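Local coordinates for Sodium/sialic acid symporter SiaT (Proteus mirabilis, PDB 5NV9), which imports the sialic acid N-acetylneuraminic acid across the inner membrane, using the sodium gradient as driving force and carrying two sodium ions with each substrate, at residues A[253-261]-A[346-354]; A[120-131]-A[411-421]. All coordinates share one frame; numbering follows the deposited sequence. Where two conformers were deposited one is given.

Contact 1 and contact 2 illustrate how burial and chemistry vary within a single helical transporter. The pairing of 253-261 with 346-354 is wholly buried, and it is largely polar: amides, hydroxyls, an arginine and two waters meet beside a sodium ion. Contact 2, between 120-131 and 411-421, lies farther from the centre of the chain, has no hydrogen bond between its segments, and runs from buried methionine to leucine on the surface. The two share no segment, yet they abut. Phe128 of contact 2 lies against Gln255, Ser350 and Cys354 of contact 1, placing helix 118-151 between the polar interior and the apolar packing with 411-421.

Contact 1 of 2, residues A[253-261]-A[346-354]; sequences ASQDVVQRY and SSLNSISSC. With NA (sodium ion), chain C.
The hydroxyl of Ser353 joins both segments: Gln255 NE2 donates to its OG across 2.8 Å, and OG in turn donates to Ser350 O (2.7 Å). With chi1 at 74°, OG sits between its own backbone N and carbonyl carbon, in position to reach back along the helix to the carbonyl of Ser350. The approach of Gln255 is not flat, since OG lies 29° out of its amide plane. Outside the segments Thr106 O takes a second bond from NE2, and Ala108 N donates to OE1; together they fix the rotation of this amide, while its CG rests on Cys354 SG at 3.6 Å.

One turn on, Gln259 stretches across so that its amide and that of Asn349 are nearly coplanar, 14° apart. NE2 meets Asn349 OD1 almost head-on (2.8 Å), and Phe39 O takes a further bond from the same nitrogen. Gln259 OE1 lies 2.7 Å from Ser350 OG, a hydroxyl that also has Ser346 O within reach.

Arg260 bends at chi2 to bring its guanidinium beside Ser346. Its NH1 donates in plane to a water at 3.0 Å; the strongest polar partner of Arg260 is Ser53, outside both segments. NH2 approaches Ser346 OG at a poor angle for bonding; that oxygen is hydrogen-bonded to Thr57 and coordinates sodium at 2.2 Å. Asp182, whose carboxylate probably offsets the gathered positive charge, Ser342 O and Ser345 OG also bind the ion. This sodium site is Na3, the second ion position that SiaT adds to the Na2 site of its LeuT fold.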
loop_
_atom_site.group_PDB
_atom_site.type_symbol
_atom_site.label_atom_id
_atom_site.label_comp_id
_atom_site.label_asym_id
_atom_site.label_seq_id
_atom_site.Cartn_x
_atom_site.Cartn_y
_atom_site.Cartn_z
ATOM N N ALA A 253 4.067 -3.476 10.774
ATOM C CA ALA A 253 3.163 -4.598 11.016
ATOM C C ALA A 253 2.628 -5.185 9.739
ATOM O O ALA A 253 1.858 -6.105 9.826
ATOM C CB ALA A 253 2.004 -4.158 11.924
ATOM N N SER A 254 3.072 -4.697 8.570
ATOM C CA SER A 254 2.500 -5.078 7.294
ATOM C C SER A 254 3.573 -5.784 6.468
ATOM O O SER A 254 4.612 -5.201 6.169
ATOM C CB SER A 254 1.972 -3.838 6.589
ATOM O OG SER A 254 1.175 -4.207 5.497
ATOM N N GLN A 255 3.313 -7.042 6.133
ATOM C CA GLN A 255 4.288 -7.889 5.474
ATOM C C GLN A 255 4.786 -7.357 4.134
ATOM O O GLN A 255 5.931 -7.637 3.767
ATOM C CB GLN A 255 3.702 -9.295 5.314
ATOM C CG GLN A 255 4.590 -10.271 4.513
ATOM C CD GLN A 255 5.908 -10.668 5.182
ATOM O OE1 GLN A 255 6.235 -10.229 6.300
ATOM N NE2 GLN A 255 6.723 -11.426 4.450
ATOM N N ASP A 256 3.938 -6.647 3.367
ATOM C CA ASP A 256 4.373 -6.150 2.030
ATOM C C ASP A 256 5.564 -5.166 2.121
ATOM O O ASP A 256 6.440 -5.184 1.264
ATOM C CB ASP A 256 3.202 -5.586 1.197
ATOM C CG ASP A 256 2.476 -4.432 1.882
ATOM O OD1 ASP A 256 2.419 -4.327 3.174
ATOM O OD2 ASP A 256 1.922 -3.629 1.093
ATOM N N VAL A 257 5.610 -4.346 3.176
ATOM C CA VAL A 257 6.729 -3.457 3.408
ATOM C C VAL A 257 7.888 -4.139 4.192
ATOM O O VAL A 257 9.062 -4.121 3.773
ATOM C CB VAL A 257 6.234 -2.177 4.063
ATOM C CG1 VAL A 257 7.414 -1.352 4.585
ATOM C CG2 VAL A 257 5.472 -1.353 3.040
ATOM N N VAL A 258 7.534 -4.814 5.273
ATOM C CA VAL A 258 8.492 -5.419 6.169
ATOM C C VAL A 258 9.367 -6.414 5.444
ATOM O O VAL A 258 10.554 -6.536 5.705
ATOM C CB VAL A 258 7.804 -6.120 7.403
ATOM C CG1 VAL A 258 8.848 -6.839 8.210
ATOM C CG2 VAL A 258 7.149 -5.111 8.308
ATOM N N GLN A 259 8.792 -7.135 4.510
ATOM C CA GLN A 259 9.587 -8.014 3.627
ATOM C C GLN A 259 10.774 -7.341 2.933
ATOM O O GLN A 259 11.826 -7.971 2.727
ATOM C CB GLN A 259 8.662 -8.610 2.567
ATOM C CG GLN A 259 8.958 -10.050 2.221
ATOM C CD GLN A 259 8.069 -10.522 1.096
ATOM O OE1 GLN A 259 6.925 -10.058 1.004
ATOM N NE2 GLN A 259 8.588 -11.412 0.211
ATOM N N ARG A 260 10.634 -6.069 2.567
ATOM C CA ARG A 260 11.760 -5.349 1.937
ATOM C C ARG A 260 12.908 -5.063 2.890
ATOM O O ARG A 260 13.992 -4.754 2.434
ATOM C CB ARG A 260 11.315 -4.035 1.302
ATOM C CG ARG A 260 10.799 -4.165 -0.102
ATOM C CD ARG A 260 9.355 -4.577 -0.161
ATOM N NE ARG A 260 8.945 -4.855 -1.543
ATOM C CZ ARG A 260 8.059 -5.788 -1.900
ATOM N NH1 ARG A 260 7.456 -6.528 -0.990
ATOM N NH2 ARG A 260 7.809 -5.995 -3.175
ATOM N N TYR A 261 12.687 -5.147 4.204
ATOM C CA TYR A 261 13.753 -4.920 5.164
ATOM C C TYR A 261 14.759 -6.066 5.250
ATOM O O TYR A 261 15.853 -5.870 5.781
ATOM C CB TYR A 261 13.172 -4.666 6.576
ATOM C CG TYR A 261 12.159 -3.481 6.679
ATOM C CD1 TYR A 261 12.118 -2.424 5.748
ATOM C CD2 TYR A 261 11.256 -3.438 7.739
ATOM C CE1 TYR A 261 11.198 -1.360 5.892
ATOM C CE2 TYR A 261 10.371 -2.372 7.906
ATOM C CZ TYR A 261 10.308 -1.351 6.989
ATOM O OH TYR A 261 9.357 -0.345 7.248
ATOM N N SER A 346 3.281 -6.955 -5.045
ATOM C CA SER A 346 3.808 -7.045 -3.714
ATOM C C SER A 346 2.858 -7.683 -2.721
ATOM O O SER A 346 3.313 -8.380 -1.804
ATOM C CB SER A 346 4.178 -5.660 -3.123
ATOM O OG SER A 346 5.198 -5.064 -3.853
ATOM N N SER A 347 1.568 -7.377 -2.858
ATOM C CA SER A 347 0.552 -7.920 -1.990
ATOM C C SER A 347 0.411 -9.442 -2.257
ATOM O O SER A 347 0.284 -10.224 -1.303
ATOM C CB SER A 347 -0.821 -7.232 -2.210
ATOM O OG SER A 347 -0.954 -5.967 -1.557
ATOM N N LEU A 348 0.447 -9.871 -3.525
ATOM C CA LEU A 348 0.375 -11.339 -3.837
ATOM C C LEU A 348 1.573 -12.142 -3.305
ATOM O O LEU A 348 1.411 -13.198 -2.633
ATOM C CB LEU A 348 0.238 -11.609 -5.315
ATOM C CG LEU A 348 -1.058 -11.171 -6.039
ATOM C CD1 LEU A 348 -0.922 -11.437 -7.555
ATOM C CD2 LEU A 348 -2.295 -11.817 -5.503
ATOM N N ASN A 349 2.763 -11.641 -3.550
ATOM C CA ASN A 349 3.939 -12.273 -2.994
ATOM C C ASN A 349 3.955 -12.318 -1.449
ATOM O O ASN A 349 4.345 -13.336 -0.863
ATOM C CB ASN A 349 5.204 -11.638 -3.510
ATOM C CG ASN A 349 6.450 -12.355 -3.011
ATOM O OD1 ASN A 349 6.966 -11.987 -1.980
ATOM N ND2 ASN A 349 6.988 -13.299 -3.785
ATOM N N SER A 350 3.528 -11.235 -0.803
ATOM C CA SER A 350 3.506 -11.197 0.667
ATOM C C SER A 350 2.503 -12.095 1.209
ATOM O O SER A 350 2.712 -12.655 2.288
ATOM C CB SER A 350 3.299 -9.793 1.177
ATOM O OG SER A 350 4.443 -9.034 0.812
ATOM N N ILE A 351 1.343 -12.159 0.554
ATOM C CA ILE A 351 0.296 -13.135 0.932
ATOM C C ILE A 351 0.849 -14.522 0.907
ATOM O O ILE A 351 0.730 -15.283 1.891
ATOM C CB ILE A 351 -0.943 -13.057 0.085
ATOM C CG1 ILE A 351 -1.738 -11.827 0.434
ATOM C CG2 ILE A 351 -1.840 -14.285 0.316
ATOM C CD1 ILE A 351 -2.690 -11.368 -0.670
ATOM N N SER A 352 1.479 -14.884 -0.185
ATOM C CA SER A 352 2.151 -16.205 -0.268
ATOM C C SER A 352 3.280 -16.387 0.706
ATOM O O SER A 352 3.420 -17.486 1.189
ATOM C CB SER A 352 2.627 -16.507 -1.646
ATOM O OG SER A 352 3.235 -17.786 -1.708
ATOM N N SER A 353 4.078 -15.351 1.052
ATOM C CA SER A 353 5.113 -15.541 2.044
ATOM C C SER A 353 4.512 -15.890 3.475
ATOM O O SER A 353 5.046 -16.750 4.188
ATOM C CB SER A 353 6.028 -14.298 2.146
ATOM O OG SER A 353 5.347 -13.210 2.820
ATOM N N CYS A 354 3.466 -15.158 3.872
ATOM C CA CYS A 354 2.730 -15.415 5.106
ATOM C C CYS A 354 2.112 -16.795 5.096
ATOM O O CYS A 354 2.221 -17.550 6.083
ATOM C CB CYS A 354 1.626 -14.359 5.274
ATOM S SG CYS A 354 2.285 -12.721 5.679
HETATM NA NA NA C . 5.484 -4.824 -6.040
HETATM O O HOH W 1 0.585 -3.493 -1.565
HETATM O O HOH W 2 5.804 -8.830 -1.984
#

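Contact 2 of 2, residues A[120-131]-A[411-421]; sequences SRLFASLSFMLF and IGLMGGPMTGL
Ser120 begins the interface, its OG lying 3.7 Å from Leu421 CD2, a contact between a hydroxyl and a methyl. Phe123 follows with its ring directed at the other helix by a chi1 of 164°, which sets CG opposite the backbone N. Its edge does the touching: CD2 meets Leu421 CD1 at 3.9 Å, CE2 meets Pro417 CB at 3.8 Å, and the selenium of Met414 (selenomethionine) lies beside CZ in an edge-on Met-aromatic contact, 5.0 Å from the ring centroid. Ala124 is small enough to let Met418 CG come to 3.8 Å of its CB, with the selenium of Met418, also selenomethionine, near Ala124 O. In the conformer given, Ser127 OG turns back to Phe123 O (3.0 Å) and lies against Met414 CB. Farther on, Leu130 CB packs on Ile411 CG1 at 3.5 Å, and Phe131 CD1 comes obliquely to within 3.7 Å of Gly412 CA, where a type I turn from Gly412 to Gly415 interrupts the second segment. The axes of 120-131 and 415-421 run 139° apart, roughly antiparallel. Helix 433-452 borders Ser120, Met414 and Pro417, whereas helix 328-361 touches Arg121, Leu122 and Phe128, so 120-131 lies packed between 411-421 and helix 328-361.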
loop_
_atom_site.group_PDB
_atom_site.type_symbol
_atom_site.label_atom_id
_atom_site.label_comp_id
_atom_site.label_asym_id
_atom_site.label_seq_id
_atom_site.Cartn_x
_atom_site.Cartn_y
_atom_site.Cartn_z
ATOM N N SER A 120 -0.876 -14.957 18.685
ATOM C CA SER A 120 -0.729 -13.625 18.237
ATOM C C SER A 120 -0.211 -13.674 16.808
ATOM O O SER A 120 -0.567 -12.815 16.004
ATOM C CB SER A 120 0.299 -12.873 19.088
ATOM O OG SER A 120 -0.245 -12.434 20.329
ATOM N N ARG A 121 0.685 -14.619 16.537
ATOM C CA ARG A 121 1.244 -14.728 15.195
ATOM C C ARG A 121 0.149 -15.010 14.181
ATOM O O ARG A 121 0.052 -14.305 13.201
ATOM C CB ARG A 121 2.341 -15.781 15.162
ATOM C CG ARG A 121 2.672 -16.348 13.805
ATOM C CD ARG A 121 3.880 -17.229 13.950
ATOM N NE ARG A 121 4.378 -17.639 12.650
ATOM C CZ ARG A 121 5.316 -18.580 12.449
ATOM N NH1 ARG A 121 5.867 -19.237 13.440
ATOM N NH2 ARG A 121 5.730 -18.836 11.231
ATOM N N LEU A 122 -0.699 -16.009 14.448
ATOM C CA LEU A 122 -1.752 -16.382 13.548
ATOM C C LEU A 122 -2.881 -15.378 13.393
ATOM O O LEU A 122 -3.480 -15.230 12.259
ATOM C CB LEU A 122 -2.336 -17.726 13.970
ATOM C CG LEU A 122 -1.455 -18.937 13.690
ATOM C CD1 LEU A 122 -2.035 -20.162 14.356
ATOM C CD2 LEU A 122 -1.356 -19.167 12.198
ATOM N N PHE A 123 -3.220 -14.697 14.486
ATOM C CA PHE A 123 -4.228 -13.673 14.386
ATOM C C PHE A 123 -3.724 -12.606 13.400
ATOM O O PHE A 123 -4.479 -12.197 12.497
ATOM C CB PHE A 123 -4.602 -13.039 15.701
ATOM C CG PHE A 123 -5.347 -11.740 15.559
ATOM C CD1 PHE A 123 -6.694 -11.722 15.279
ATOM C CD2 PHE A 123 -4.687 -10.530 15.718
ATOM C CE1 PHE A 123 -7.379 -10.533 15.149
ATOM C CE2 PHE A 123 -5.336 -9.311 15.533
ATOM C CZ PHE A 123 -6.700 -9.315 15.283
ATOM N N ALA A 124 -2.468 -12.199 13.550
ATOM C CA ALA A 124 -1.890 -11.141 12.707
ATOM C C ALA A 124 -1.725 -11.548 11.243
ATOM O O ALA A 124 -2.018 -10.758 10.369
ATOM C CB ALA A 124 -0.556 -10.619 13.295
ATOM N N SER A 125 -1.227 -12.774 11.007
ATOM C CA SER A 125 -1.017 -13.309 9.698
ATOM C C SER A 125 -2.338 -13.469 8.886
ATOM O O SER A 125 -2.415 -13.083 7.711
ATOM C CB SER A 125 -0.335 -14.666 9.842
ATOM O OG SER A 125 0.056 -15.159 8.604
ATOM N N LEU A 126 -3.378 -14.023 9.512
ATOM C CA LEU A 126 -4.686 -14.161 8.889
ATOM C C LEU A 126 -5.307 -12.789 8.616
ATOM O O LEU A 126 -5.918 -12.581 7.551
ATOM C CB LEU A 126 -5.607 -15.027 9.758
ATOM C CG LEU A 126 -5.129 -16.470 9.885
ATOM C CD1 LEU A 126 -5.859 -17.164 10.998
ATOM C CD2 LEU A 126 -5.312 -17.262 8.589
ATOM N N SER A 127 -5.127 -11.823 9.510
ATOM C CA SER A 127 -5.656 -10.488 9.271
ATOM C C SER A 127 -4.926 -9.828 8.059
ATOM O O SER A 127 -5.555 -9.154 7.240
ATOM C CB SER A 127 -5.490 -9.596 10.488
ATOM O OG SER A 127 -6.280 -10.027 11.573
ATOM N N PHE A 128 -3.602 -10.027 7.970
ATOM C CA PHE A 128 -2.820 -9.523 6.867
ATOM C C PHE A 128 -3.321 -10.114 5.571
ATOM O O PHE A 128 -3.627 -9.375 4.631
ATOM C CB PHE A 128 -1.288 -9.723 7.004
ATOM C CG PHE A 128 -0.543 -9.346 5.761
ATOM C CD1 PHE A 128 -0.144 -8.030 5.535
ATOM C CD2 PHE A 128 -0.340 -10.270 4.764
ATOM C CE1 PHE A 128 0.474 -7.666 4.354
ATOM C CE2 PHE A 128 0.281 -9.899 3.559
ATOM C CZ PHE A 128 0.713 -8.610 3.366
HETATM N N MSE A 129 -3.359 -11.437 5.507
HETATM C CA MSE A 129 -3.680 -12.151 4.271
HETATM C C MSE A 129 -5.061 -11.750 3.774
HETATM O O MSE A 129 -5.237 -11.438 2.598
HETATM C CB MSE A 129 -3.549 -13.630 4.498
HETATM C CG MSE A 129 -2.096 -13.972 4.619
HETATM SE SE MSE A 129 -1.896 -15.937 4.591
HETATM C CE MSE A 129 -2.402 -16.233 6.465
ATOM N N LEU A 130 -6.044 -11.722 4.665
ATOM C CA LEU A 130 -7.393 -11.291 4.294
ATOM C C LEU A 130 -7.459 -9.824 3.918
ATOM O O LEU A 130 -8.159 -9.497 2.985
ATOM C CB LEU A 130 -8.398 -11.585 5.407
ATOM C CG LEU A 130 -8.581 -13.078 5.661
ATOM C CD1 LEU A 130 -9.341 -13.317 6.962
ATOM C CD2 LEU A 130 -9.265 -13.736 4.467
ATOM N N PHE A 131 -6.740 -8.946 4.606
ATOM C CA PHE A 131 -6.777 -7.533 4.259
ATOM C C PHE A 131 -6.235 -7.330 2.836
ATOM O O PHE A 131 -6.841 -6.630 1.999
ATOM C CB PHE A 131 -6.019 -6.617 5.222
ATOM C CG PHE A 131 -6.114 -5.163 4.822
ATOM C CD1 PHE A 131 -7.312 -4.464 4.979
ATOM C CD2 PHE A 131 -5.048 -4.506 4.156
ATOM C CE1 PHE A 131 -7.428 -3.122 4.550
ATOM C CE2 PHE A 131 -5.159 -3.172 3.717
ATOM C CZ PHE A 131 -6.342 -2.478 3.914
ATOM N N ILE A 411 -12.535 -6.647 7.941
ATOM C CA ILE A 411 -11.130 -7.139 8.033
ATOM C C ILE A 411 -10.128 -5.963 8.205
ATOM O O ILE A 411 -9.121 -6.076 8.933
ATOM C CB ILE A 411 -10.766 -8.010 6.802
ATOM C CG1 ILE A 411 -9.358 -8.538 6.928
ATOM C CG2 ILE A 411 -10.865 -7.234 5.508
ATOM C CD1 ILE A 411 -9.163 -9.306 8.238
ATOM N N GLY A 412 -10.439 -4.838 7.541
ATOM C CA GLY A 412 -9.708 -3.581 7.688
ATOM C C GLY A 412 -9.570 -3.122 9.118
ATOM O O GLY A 412 -8.534 -2.589 9.511
ATOM N N LEU A 413 -10.613 -3.332 9.910
ATOM C CA LEU A 413 -10.546 -2.975 11.295
ATOM C C LEU A 413 -9.463 -3.758 12.078
ATOM O O LEU A 413 -9.030 -3.296 13.152
ATOM C CB LEU A 413 -11.886 -3.226 11.943
ATOM C CG LEU A 413 -13.091 -2.429 11.429
ATOM C CD1 LEU A 413 -14.372 -2.970 12.081
ATOM C CD2 LEU A 413 -12.873 -0.971 11.749
HETATM N N MSE A 414 -9.042 -4.918 11.574
HETATM C CA MSE A 414 -8.011 -5.753 12.247
HETATM C C MSE A 414 -6.595 -5.214 12.122
HETATM O O MSE A 414 -5.720 -5.642 12.896
HETATM C CB MSE A 414 -8.000 -7.231 11.868
HETATM C CG MSE A 414 -9.388 -7.873 11.858
HETATM SE SE MSE A 414 -10.025 -8.029 13.704
HETATM C CE MSE A 414 -11.453 -6.637 13.665
ATOM N N GLY A 415 -6.367 -4.221 11.256
ATOM C CA GLY A 415 -5.083 -3.553 11.157
ATOM C C GLY A 415 -4.601 -2.867 12.418
ATOM O O GLY A 415 -3.397 -2.911 12.752
ATOM N N GLY A 416 -5.526 -2.239 13.122
ATOM C CA GLY A 416 -5.234 -1.642 14.406
ATOM C C GLY A 416 -4.691 -2.668 15.403
ATOM O O GLY A 416 -3.569 -2.522 15.913
ATOM N N PRO A 417 -5.463 -3.724 15.685
ATOM C CA PRO A 417 -4.983 -4.740 16.659
ATOM C C PRO A 417 -3.656 -5.383 16.208
ATOM O O PRO A 417 -2.778 -5.629 17.022
ATOM C CB PRO A 417 -6.146 -5.749 16.718
ATOM C CG PRO A 417 -7.354 -5.010 16.245
ATOM C CD PRO A 417 -6.844 -3.984 15.256
HETATM N N MSE A 418 -3.474 -5.640 14.899
HETATM C CA MSE A 418 -2.218 -6.246 14.455
HETATM C C MSE A 418 -1.037 -5.347 14.809
HETATM O O MSE A 418 0.040 -5.804 15.294
HETATM C CB MSE A 418 -2.431 -6.533 12.970
HETATM C CG MSE A 418 -1.215 -7.028 12.206
HETATM SE SE MSE A 418 -1.646 -7.083 10.264
HETATM C CE MSE A 418 -3.597 -7.015 10.514
ATOM N N THR A 419 -1.220 -4.058 14.610
ATOM C CA THR A 419 -0.162 -3.077 14.807
ATOM C C THR A 419 0.113 -2.866 16.302
ATOM O O THR A 419 1.276 -2.652 16.721
ATOM C CB THR A 419 -0.559 -1.717 14.203
ATOM O OG1 THR A 419 -0.757 -1.823 12.785
ATOM C CG2 THR A 419 0.463 -0.671 14.515
ATOM N N GLY A 420 -0.948 -2.888 17.113
ATOM C CA GLY A 420 -0.765 -2.786 18.570
ATOM C C GLY A 420 0.100 -3.916 19.155
ATOM O O GLY A 420 0.871 -3.718 20.104
ATOM N N LEU A 421 -0.109 -5.129 18.637
ATOM C CA LEU A 421 0.658 -6.267 19.042
ATOM C C LEU A 421 2.139 -6.041 18.884
ATOM O O LEU A 421 2.867 -6.433 19.777
ATOM C CB LEU A 421 0.243 -7.531 18.311
ATOM C CG LEU A 421 -1.105 -8.156 18.709
ATOM C CD1 LEU A 421 -1.591 -9.177 17.673
ATOM C CD2 LEU A 421 -1.013 -8.840 20.060
#